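Local structure of suppressor protein MPT5 (Saccharomyces cerevisiae, 5BZ1) at residues A[153-157]-A[189-194]; A[183-188]-A[217-222]; A[195-199]-A[228-232]. The protein binds UGUA-containing elements in the 3'-UTRs of target mRNAs through its Pumilio RNA-binding domain and regulates those messages post-transcriptionally. One frame throughout, in Å; residues are numbered along the deposited sequence.

Interaction 1. Residues A[153-157]-A[189-194]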
loop_
_atom_site.group_PDB
_atom_site.type_symbol
_atom_site.label_atom_id
_atom_site.label_comp_id
_atom_site.label_asym_id
_atom_site.label_seq_id
_atom_site.Cartn_x
_atom_site.Cartn_y
_atom_site.Cartn_z
ATOM N N SER A 153 -5.193 -12.908 9.893
ATOM C CA SER A 153 -4.036 -12.555 10.711
ATOM C C SER A 153 -2.780 -12.498 9.847
ATOM O O SER A 153 -2.622 -13.305 8.926
ATOM C CB SER A 153 -3.829 -13.587 11.818
ATOM O OG SER A 153 -2.646 -13.314 12.548
ATOM N N PRO A 154 -1.882 -11.543 10.139
ATOM C CA PRO A 154 -0.600 -11.428 9.432
ATOM C C PRO A 154 0.226 -12.715 9.482
ATOM O O PRO A 154 1.076 -12.917 8.615
ATOM C CB PRO A 154 0.113 -10.302 10.189
ATOM C CG PRO A 154 -1.010 -9.432 10.669
ATOM C CD PRO A 154 -2.112 -10.402 11.045
ATOM N N SER A 155 -0.028 -13.576 10.465
ATOM C CA SER A 155 0.631 -14.879 10.527
ATOM C C SER A 155 0.284 -15.763 9.318
ATOM O O SER A 155 0.900 -16.812 9.114
ATOM C CB SER A 155 0.261 -15.609 11.819
ATOM O OG SER A 155 -1.071 -16.084 11.767
ATOM N N LYS A 156 -0.698 -15.337 8.523
ATOM C CA LYS A 156 -1.118 -16.079 7.335
ATOM C C LYS A 156 -0.562 -15.464 6.048
ATOM O O LYS A 156 -0.724 -16.033 4.966
ATOM C CB LYS A 156 -2.648 -16.116 7.236
ATOM C CG LYS A 156 -3.382 -16.474 8.523
ATOM C CD LYS A 156 -3.140 -17.916 8.942
ATOM C CE LYS A 156 -4.064 -18.302 10.093
ATOM N NZ LYS A 156 -3.790 -19.675 10.607
ATOM N N PHE A 157 0.094 -14.312 6.168
ATOM C CA PHE A 157 0.522 -13.535 4.996
ATOM C C PHE A 157 1.690 -14.157 4.219
ATOM O O PHE A 157 2.198 -13.549 3.271
ATOM C CB PHE A 157 0.903 -12.102 5.396
ATOM C CG PHE A 157 -0.260 -11.242 5.830
ATOM C CD1 PHE A 157 -1.568 -11.703 5.741
ATOM C CD2 PHE A 157 -0.037 -9.958 6.320
ATOM C CE1 PHE A 157 -2.633 -10.905 6.141
ATOM C CE2 PHE A 157 -1.096 -9.155 6.721
ATOM C CZ PHE A 157 -2.395 -9.630 6.631
ATOM N N VAL A 189 -0.638 -3.154 7.887
ATOM C CA VAL A 189 -1.151 -4.116 8.869
ATOM C C VAL A 189 -0.197 -5.267 9.214
ATOM O O VAL A 189 -0.374 -5.923 10.237
ATOM C CB VAL A 189 -2.503 -4.731 8.418
ATOM C CG1 VAL A 189 -3.571 -3.661 8.280
ATOM C CG2 VAL A 189 -2.327 -5.487 7.115
ATOM N N CYS A 190 0.796 -5.522 8.367
ATOM C CA CYS A 190 1.675 -6.674 8.569
ATOM C C CYS A 190 2.670 -6.452 9.713
ATOM O O CYS A 190 2.806 -5.333 10.212
ATOM C CB CYS A 190 2.402 -7.043 7.274
ATOM S SG CYS A 190 3.638 -5.839 6.745
ATOM N N THR A 191 3.351 -7.518 10.136
ATOM C CA THR A 191 4.267 -7.438 11.277
ATOM C C THR A 191 5.541 -6.673 10.934
ATOM O O THR A 191 5.900 -6.542 9.764
ATOM C CB THR A 191 4.654 -8.833 11.810
ATOM O OG1 THR A 191 5.721 -9.379 11.024
ATOM C CG2 THR A 191 3.456 -9.772 11.773
ATOM N N LEU A 192 6.222 -6.176 11.962
ATOM C CA LEU A 192 7.446 -5.404 11.772
ATOM C C LEU A 192 8.485 -6.205 10.987
ATOM O O LEU A 192 9.104 -5.688 10.054
ATOM C CB LEU A 192 8.012 -4.958 13.121
ATOM C CG LEU A 192 9.070 -3.857 13.104
ATOM C CD1 LEU A 192 8.756 -2.831 12.030
ATOM C CD2 LEU A 192 9.150 -3.184 14.463
ATOM N N GLN A 193 8.647 -7.476 11.348
ATOM C CA GLN A 193 9.620 -8.345 10.690
ATOM C C GLN A 193 9.262 -8.630 9.229
ATOM O O GLN A 193 10.148 -8.847 8.399
ATOM C CB GLN A 193 9.814 -9.641 11.483
ATOM C CG GLN A 193 10.708 -9.457 12.715
ATOM C CD GLN A 193 10.821 -10.707 13.565
ATOM O OE1 GLN A 193 9.897 -11.518 13.628
ATOM N NE2 GLN A 193 11.960 -10.868 14.228
ATOM N N GLN A 194 7.967 -8.622 8.920
ATOM C CA GLN A 194 7.520 -8.752 7.536
ATOM C C GLN A 194 7.813 -7.473 6.746
ATOM O O GLN A 194 8.139 -7.534 5.562
ATOM C CB GLN A 194 6.027 -9.104 7.466
ATOM C CG GLN A 194 5.694 -10.546 7.886
ATOM C CD GLN A 194 4.205 -10.765 8.087
ATOM O OE1 GLN A 194 3.461 -9.819 8.344
ATOM N NE2 GLN A 194 3.763 -12.014 7.977
#
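Follow the amide of Gln194 first, because it serves both sides of this contact. Its side chain leaves the first turn of helix 192-204 in m and then t at chi1 and chi2, extended toward residues 153-157, and chi3 near -24° sets the two ends of the amide to different jobs. NE2 of Gln194 donates to O of Pro154 at 2.9 Å and nearly straight (167°), while OE1 of Gln194 accepts from N of Thr191, also at 2.9 Å. Thr191 replies: with chi1 in p, its OG1 takes the amide N of Gln194 at 3.2 Å, so the pair forms a capping box with Thr191 as N-cap. O of Pro154 is shared, since it also closes the 3-10 turn 154-156 by accepting from N of Phe157 at 3.0 Å. These are equivalent turns of Pumilio repeats 4 and 5, each leading from the RNA-side helix of its repeat (141-151 or 179-189) into the next (158-165 or 192-204), so the contact joins neighbouring units of the alpha-helical PUF superhelix, about 14 Å (nearest atom) from the RNA. Pro154 points its ring at the linker: CG comes 3.6 Å from O of Val189, and CB lies 3.7 Å from CG2 of Thr191. Next to it Phe157, in m with chi2 near -6°, presents its ring edge to the linker, with CE2 3.9 Å from CG2 of Val189 and CD2 3.9 Å from CB of Cys190. The CA-to-CB bond of Lys156 points away, and its ammonium group makes salt bridges with Glu112 and Asp116.

Interaction 2. Residues A[183-188]-A[217-222]; sequences LQKLLS and YIIQFL. With nucleotides of chain B.
Phe221 lays one face of its ring over CB of Gln184, with its CZ 3.5 Å from O of Gln184, its CE2 3.6 Å from CB of Leu187 and its CZ 4.1 Å from CB of Ser188. Chi1 in t with chi2 near 91° puts the ring there. Both segments are regular helix, nearly parallel at 12° with axes 10.8 Å apart; in register, CA of Gln184 faces CA of Ile218 at 7.0 Å, and CA of Leu187 faces CA of Leu222 at 8.5 Å. Beside the ring, Ile218 (m, m) brings CD1 to 3.7 Å from CG of Gln184 and to 4.0 Å from CD2 of Leu183, while CD1 of Leu187 (m, t) meets CD2 of Leu222 at 4.1 Å.

Toward the RNA, Gln184 extends in m, t with chi3 near 60°, and its NE2 donates to N1 of A4 of chain B at 2.9 Å. Gln220 (m, t) gives NE2 to O4 of U3 of chain B at 2.9 Å. Tyr217, m with chi2 near -71°, slides between these bases: N7 of A4 of chain B lies over its ring face, 3.2 Å from CZ, and its OH is 2.9 Å from C2 of U3 of chain B. Adjacent RNA-facing helices, each reading one base edge by a glutamine, with an aromatic side chain between bases, form the modular recognition surface of a PUF domain.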
loop_
_atom_site.group_PDB
_atom_site.type_symbol
_atom_site.label_atom_id
_atom_site.label_comp_id
_atom_site.label_asym_id
_atom_site.label_seq_id
_atom_site.Cartn_x
_atom_site.Cartn_y
_atom_site.Cartn_z
ATOM N N LEU A 183 0.260 -3.222 -1.926
ATOM C CA LEU A 183 1.468 -3.242 -1.105
ATOM C C LEU A 183 1.361 -2.294 0.089
ATOM O O LEU A 183 1.817 -2.617 1.185
ATOM C CB LEU A 183 2.698 -2.896 -1.950
ATOM C CG LEU A 183 4.061 -3.012 -1.265
ATOM C CD1 LEU A 183 4.245 -4.399 -0.674
ATOM C CD2 LEU A 183 5.184 -2.701 -2.241
ATOM N N GLN A 184 0.756 -1.129 -0.129
ATOM C CA GLN A 184 0.543 -0.162 0.946
ATOM C C GLN A 184 -0.440 -0.692 1.990
ATOM O O GLN A 184 -0.250 -0.480 3.190
ATOM C CB GLN A 184 0.047 1.173 0.382
ATOM C CG GLN A 184 1.094 1.932 -0.432
ATOM C CD GLN A 184 0.554 3.211 -1.042
ATOM O OE1 GLN A 184 0.105 4.111 -0.333
ATOM N NE2 GLN A 184 0.600 3.296 -2.366
ATOM N N LYS A 185 -1.490 -1.371 1.532
ATOM C CA LYS A 185 -2.451 -1.996 2.440
ATOM C C LYS A 185 -1.742 -3.027 3.310
ATOM O O LYS A 185 -1.903 -3.043 4.530
ATOM C CB LYS A 185 -3.577 -2.682 1.661
ATOM C CG LYS A 185 -4.370 -1.760 0.744
ATOM C CD LYS A 185 -5.033 -0.636 1.513
ATOM C CE LYS A 185 -5.745 0.332 0.571
ATOM N NZ LYS A 185 -6.848 -0.301 -0.211
ATOM N N LEU A 186 -0.953 -3.881 2.664
ATOM C CA LEU A 186 -0.182 -4.907 3.354
ATOM C C LEU A 186 0.743 -4.310 4.413
ATOM O O LEU A 186 0.765 -4.769 5.557
ATOM C CB LEU A 186 0.640 -5.706 2.344
ATOM C CG LEU A 186 1.520 -6.811 2.925
ATOM C CD1 LEU A 186 0.668 -7.960 3.455
ATOM C CD2 LEU A 186 2.506 -7.309 1.894
ATOM N N LEU A 187 1.499 -3.285 4.025
ATOM C CA LEU A 187 2.480 -2.669 4.915
ATOM C C LEU A 187 1.823 -2.005 6.122
ATOM O O LEU A 187 2.448 -1.857 7.172
ATOM C CB LEU A 187 3.337 -1.651 4.154
ATOM C CG LEU A 187 4.361 -2.189 3.154
ATOM C CD1 LEU A 187 5.021 -1.054 2.389
ATOM C CD2 LEU A 187 5.413 -3.019 3.855
ATOM N N SER A 188 0.560 -1.618 5.975
ATOM C CA SER A 188 -0.144 -0.914 7.042
ATOM C C SER A 188 -0.628 -1.850 8.152
ATOM O O SER A 188 -0.981 -1.391 9.238
ATOM C CB SER A 188 -1.324 -0.119 6.479
ATOM O OG SER A 188 -2.327 -0.984 5.981
ATOM N N TYR A 217 5.545 6.427 -4.486
ATOM C CA TYR A 217 4.596 6.415 -3.377
ATOM C C TYR A 217 4.981 5.373 -2.326
ATOM O O TYR A 217 4.746 5.560 -1.131
ATOM C CB TYR A 217 3.172 6.174 -3.885
ATOM C CG TYR A 217 2.581 7.363 -4.612
ATOM C CD1 TYR A 217 2.218 8.510 -3.920
ATOM C CD2 TYR A 217 2.382 7.337 -5.984
ATOM C CE1 TYR A 217 1.678 9.602 -4.579
ATOM C CE2 TYR A 217 1.840 8.421 -6.651
ATOM C CZ TYR A 217 1.489 9.549 -5.943
ATOM O OH TYR A 217 0.951 10.633 -6.598
ATOM N N ILE A 218 5.579 4.278 -2.785
ATOM C CA ILE A 218 6.022 3.211 -1.899
ATOM C C ILE A 218 7.178 3.670 -0.998
ATOM O O ILE A 218 7.185 3.400 0.206
ATOM C CB ILE A 218 6.432 1.956 -2.700
ATOM C CG1 ILE A 218 5.223 1.366 -3.425
ATOM C CG2 ILE A 218 7.052 0.917 -1.788
ATOM C CD1 ILE A 218 4.034 1.087 -2.511
ATOM N N ILE A 219 8.152 4.365 -1.580
ATOM C CA ILE A 219 9.256 4.906 -0.796
ATOM C C ILE A 219 8.722 5.873 0.260
ATOM O O ILE A 219 9.128 5.833 1.426
ATOM C CB ILE A 219 10.288 5.652 -1.667
ATOM C CG1 ILE A 219 10.726 4.797 -2.855
ATOM C CG2 ILE A 219 11.488 6.063 -0.821
ATOM C CD1 ILE A 219 11.212 3.412 -2.463
ATOM N N GLN A 220 7.812 6.745 -0.162
ATOM C CA GLN A 220 7.194 7.703 0.742
ATOM C C GLN A 220 6.421 7.008 1.865
ATOM O O GLN A 220 6.415 7.476 3.002
ATOM C CB GLN A 220 6.280 8.658 -0.033
ATOM C CG GLN A 220 7.017 9.609 -0.972
ATOM C CD GLN A 220 6.101 10.653 -1.582
ATOM O OE1 GLN A 220 5.640 11.565 -0.896
ATOM N NE2 GLN A 220 5.831 10.522 -2.878
ATOM N N PHE A 221 5.781 5.886 1.548
ATOM C CA PHE A 221 5.033 5.136 2.553
ATOM C C PHE A 221 5.964 4.586 3.634
ATOM O O PHE A 221 5.641 4.640 4.820
ATOM C CB PHE A 221 4.226 4.000 1.917
ATOM C CG PHE A 221 3.174 3.428 2.829
ATOM C CD1 PHE A 221 1.884 3.940 2.823
ATOM C CD2 PHE A 221 3.480 2.396 3.707
ATOM C CE1 PHE A 221 0.910 3.426 3.672
ATOM C CE2 PHE A 221 2.512 1.876 4.560
ATOM C CZ PHE A 221 1.225 2.394 4.540
ATOM N N LEU A 222 7.115 4.058 3.220
ATOM C CA LEU A 222 8.127 3.586 4.164
ATOM C C LEU A 222 8.586 4.707 5.092
ATOM O O LEU A 222 8.800 4.489 6.284
ATOM C CB LEU A 222 9.337 3.012 3.429
ATOM C CG LEU A 222 9.227 1.634 2.784
ATOM C CD1 LEU A 222 10.608 1.114 2.410
ATOM C CD2 LEU A 222 8.522 0.665 3.718
ATOM P P A B 4 -2.328 12.166 -9.803
ATOM O OP1 A B 4 -3.421 12.429 -10.768
ATOM O OP2 A B 4 -2.386 12.738 -8.433
ATOM O "O5'" A B 4 -2.148 10.593 -9.648
ATOM C "C5'" A B 4 -1.867 9.772 -10.772
ATOM C "C4'" A B 4 -2.037 8.316 -10.429
ATOM O "O4'" A B 4 -1.052 7.935 -9.437
ATOM C "C3'" A B 4 -3.365 7.943 -9.792
ATOM O "O3'" A B 4 -4.403 7.784 -10.743
ATOM C "C2'" A B 4 -3.024 6.663 -9.035
ATOM O "O2'" A B 4 -3.023 5.540 -9.908
ATOM C "C1'" A B 4 -1.583 6.940 -8.588
ATOM N N9 A B 4 -1.498 7.412 -7.191
ATOM C C8 A B 4 -1.725 8.680 -6.705
ATOM N N7 A B 4 -1.568 8.777 -5.405
ATOM C C5 A B 4 -1.212 7.495 -4.999
ATOM C C6 A B 4 -0.909 6.941 -3.738
ATOM N N6 A B 4 -0.913 7.629 -2.593
ATOM N N1 A B 4 -0.598 5.627 -3.695
ATOM C C2 A B 4 -0.591 4.923 -4.837
ATOM N N3 A B 4 -0.855 5.330 -6.077
ATOM C C4 A B 4 -1.167 6.642 -6.094
ATOM P P U B 3 0.868 17.523 -11.762
ATOM O OP1 U B 3 0.326 16.867 -12.980
ATOM O OP2 U B 3 -0.009 18.459 -11.008
ATOM O "O5'" U B 3 1.390 16.400 -10.757
ATOM C "C5'" U B 3 0.507 15.448 -10.185
ATOM C "C4'" U B 3 0.998 14.045 -10.426
ATOM O "O4'" U B 3 2.332 13.872 -9.884
ATOM C "C3'" U B 3 0.188 12.931 -9.784
ATOM O "O3'" U B 3 -0.974 12.626 -10.534
ATOM C "C2'" U B 3 1.192 11.785 -9.720
ATOM O "O2'" U B 3 1.283 11.125 -10.975
ATOM C "C1'" U B 3 2.509 12.535 -9.467
ATOM N N1 U B 3 2.904 12.524 -8.041
ATOM C C2 U B 3 3.611 11.418 -7.592
ATOM O O2 U B 3 3.903 10.477 -8.312
ATOM N N3 U B 3 3.957 11.444 -6.263
ATOM C C4 U B 3 3.675 12.449 -5.359
ATOM O O4 U B 3 4.052 12.327 -4.190
ATOM C C5 U B 3 2.946 13.561 -5.903
ATOM C C6 U B 3 2.591 13.569 -7.198
#

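Interaction 3. Residues A[195-199]-A[228-232]; sequences IFKIS and LDFYL
One polar bond and a cluster of apolar side chains join helix 195-199 to residues 228-232, where the chain enters helix 229-240. The register sets CA of Phe196 8.2 Å from CA of Leu228 and CA of Ser199 8.6 Å from CA of Leu232. The polar bond is short: OG of Ser199 (chi1 t) and OH of Tyr231 are hydrogen-bonded at 2.5 Å. Tyr231 reaches across with chi1 in p, chi2 near 99° and phi/psi -128/-35; N of Tyr231 donates to O of Leu228 at 3.1 Å and N of Leu232 to the same O at 2.9 Å. The segments belong to Pumilio repeats 5 and 6 and pack on the side away from the RNA-binding helices of the PUF superhelix, the nearest atom about 14 Å from the RNA. Among the aromatic contacts, Phe196 (m, chi2 near -12°) sets its ring at 88° to that of Tyr231, centroids 5.8 Å apart, with CE1 of Phe196 3.8 Å from CE2 of Tyr231. Phe230, in p like Tyr231, brings CE2 to 3.9 Å from CZ of Phe196. Apolar packing round Leu228 (m, t) puts its CD2 3.5 Å from CE1 of Phe196, at the ring edge, and 3.9 Å from CG2 of Ile195.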
loop_
_atom_site.group_PDB
_atom_site.type_symbol
_atom_site.label_atom_id
_atom_site.label_comp_id
_atom_site.label_asym_id
_atom_site.label_seq_id
_atom_site.Cartn_x
_atom_site.Cartn_y
_atom_site.Cartn_z
ATOM N N ILE A 195 7.690 -6.323 7.404
ATOM C CA ILE A 195 8.037 -5.043 6.785
ATOM C C ILE A 195 9.525 -5.007 6.430
ATOM O O ILE A 195 9.906 -4.539 5.353
ATOM C CB ILE A 195 7.699 -3.850 7.710
ATOM C CG1 ILE A 195 6.198 -3.782 7.983
ATOM C CG2 ILE A 195 8.175 -2.532 7.106
ATOM C CD1 ILE A 195 5.800 -2.689 8.962
ATOM N N PHE A 196 10.355 -5.501 7.348
ATOM C CA PHE A 196 11.805 -5.563 7.151
ATOM C C PHE A 196 12.186 -6.324 5.887
ATOM O O PHE A 196 12.972 -5.831 5.077
ATOM C CB PHE A 196 12.481 -6.228 8.352
ATOM C CG PHE A 196 12.625 -5.332 9.547
ATOM C CD1 PHE A 196 12.391 -3.969 9.445
ATOM C CD2 PHE A 196 13.008 -5.855 10.776
ATOM C CE1 PHE A 196 12.527 -3.142 10.546
ATOM C CE2 PHE A 196 13.145 -5.032 11.881
ATOM C CZ PHE A 196 12.904 -3.674 11.763
ATOM N N LYS A 197 11.633 -7.527 5.731
ATOM C CA LYS A 197 11.935 -8.372 4.577
ATOM C C LYS A 197 11.596 -7.676 3.262
ATOM O O LYS A 197 12.334 -7.785 2.282
ATOM C CB LYS A 197 11.200 -9.714 4.685
ATOM C CG LYS A 197 11.861 -10.699 5.646
ATOM C CD LYS A 197 10.895 -11.781 6.110
ATOM C CE LYS A 197 10.358 -12.606 4.953
ATOM N NZ LYS A 197 11.419 -13.405 4.283
ATOM N N ILE A 198 10.484 -6.950 3.253
ATOM C CA ILE A 198 10.049 -6.217 2.069
ATOM C C ILE A 198 10.929 -4.991 1.829
ATOM O O ILE A 198 11.276 -4.676 0.689
ATOM C CB ILE A 198 8.568 -5.802 2.189
ATOM C CG1 ILE A 198 7.688 -7.045 2.346
ATOM C CG2 ILE A 198 8.127 -4.990 0.984
ATOM C CD1 ILE A 198 6.205 -6.745 2.493
ATOM N N SER A 199 11.296 -4.308 2.911
ATOM C CA SER A 199 12.142 -3.122 2.828
ATOM C C SER A 199 13.536 -3.429 2.283
ATOM O O SER A 199 14.104 -2.626 1.537
ATOM C CB SER A 199 12.251 -2.458 4.195
ATOM O OG SER A 199 13.305 -1.515 4.217
ATOM N N LEU A 228 10.940 2.208 11.349
ATOM C CA LEU A 228 11.990 1.988 10.354
ATOM C C LEU A 228 13.079 3.062 10.415
ATOM O O LEU A 228 14.139 2.909 9.800
ATOM C CB LEU A 228 11.401 1.949 8.942
ATOM C CG LEU A 228 10.341 0.894 8.626
ATOM C CD1 LEU A 228 10.017 0.882 7.140
ATOM C CD2 LEU A 228 10.797 -0.475 9.080
ATOM N N ASP A 229 12.812 4.137 11.155
ATOM C CA ASP A 229 13.710 5.291 11.232
ATOM C C ASP A 229 15.176 4.924 11.494
ATOM O O ASP A 229 16.082 5.508 10.899
ATOM C CB ASP A 229 13.231 6.267 12.316
ATOM C CG ASP A 229 11.960 7.006 11.925
ATOM O OD1 ASP A 229 11.357 6.658 10.889
ATOM O OD2 ASP A 229 11.555 7.927 12.667
ATOM N N PHE A 230 15.398 3.946 12.370
ATOM C CA PHE A 230 16.747 3.615 12.840
ATOM C C PHE A 230 17.709 3.141 11.742
ATOM O O PHE A 230 18.925 3.194 11.923
ATOM C CB PHE A 230 16.692 2.596 13.991
ATOM C CG PHE A 230 16.413 1.186 13.548
ATOM C CD1 PHE A 230 17.447 0.266 13.434
ATOM C CD2 PHE A 230 15.118 0.778 13.249
ATOM C CE1 PHE A 230 17.199 -1.036 13.029
ATOM C CE2 PHE A 230 14.860 -0.522 12.842
ATOM C CZ PHE A 230 15.903 -1.430 12.730
ATOM N N TYR A 231 17.170 2.689 10.610
ATOM C CA TYR A 231 18.011 2.241 9.500
ATOM C C TYR A 231 17.668 2.899 8.161
ATOM O O TYR A 231 18.558 3.149 7.350
ATOM C CB TYR A 231 17.959 0.716 9.354
ATOM C CG TYR A 231 16.728 0.212 8.640
ATOM C CD1 TYR A 231 16.770 -0.125 7.292
ATOM C CD2 TYR A 231 15.527 0.072 9.313
ATOM C CE1 TYR A 231 15.648 -0.581 6.641
ATOM C CE2 TYR A 231 14.405 -0.385 8.674
ATOM C CZ TYR A 231 14.469 -0.708 7.341
ATOM O OH TYR A 231 13.337 -1.161 6.720
ATOM N N LEU A 232 16.384 3.168 7.930
ATOM C CA LEU A 232 15.917 3.599 6.612
ATOM C C LEU A 232 16.501 4.937 6.149
ATOM O O LEU A 232 16.838 5.091 4.976
ATOM C CB LEU A 232 14.385 3.640 6.555
ATOM C CG LEU A 232 13.800 3.857 5.157
ATOM C CD1 LEU A 232 14.259 2.758 4.208
ATOM C CD2 LEU A 232 12.285 3.922 5.197
#

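How the interactions relate
All three join neighbouring Pumilio repeats, 4 to 5 in interaction 1 and 5 to 6 in interactions 2 and 3. Each is partly buried, mixing buried apolar side chains with more exposed residues at the margins. Interaction 2 borders the RNA and is apolar between the protein segments; its glutamine amides hydrogen-bond the RNA, while Gln184 also packs across the interface. Interactions 1 and 3, about 14 Å (nearest atom) from the RNA, share helix 192-204 and add a hydrogen bond between segments to their apolar packing. The three are continuous: CD2 of Phe157 meets CD1 of Leu186 at 3.6 Å, SG of Cys190 meets CG1 of Ile195 at 3.5 Å, and CB of Leu222 meets CD2 of Leu232 at 3.6 Å.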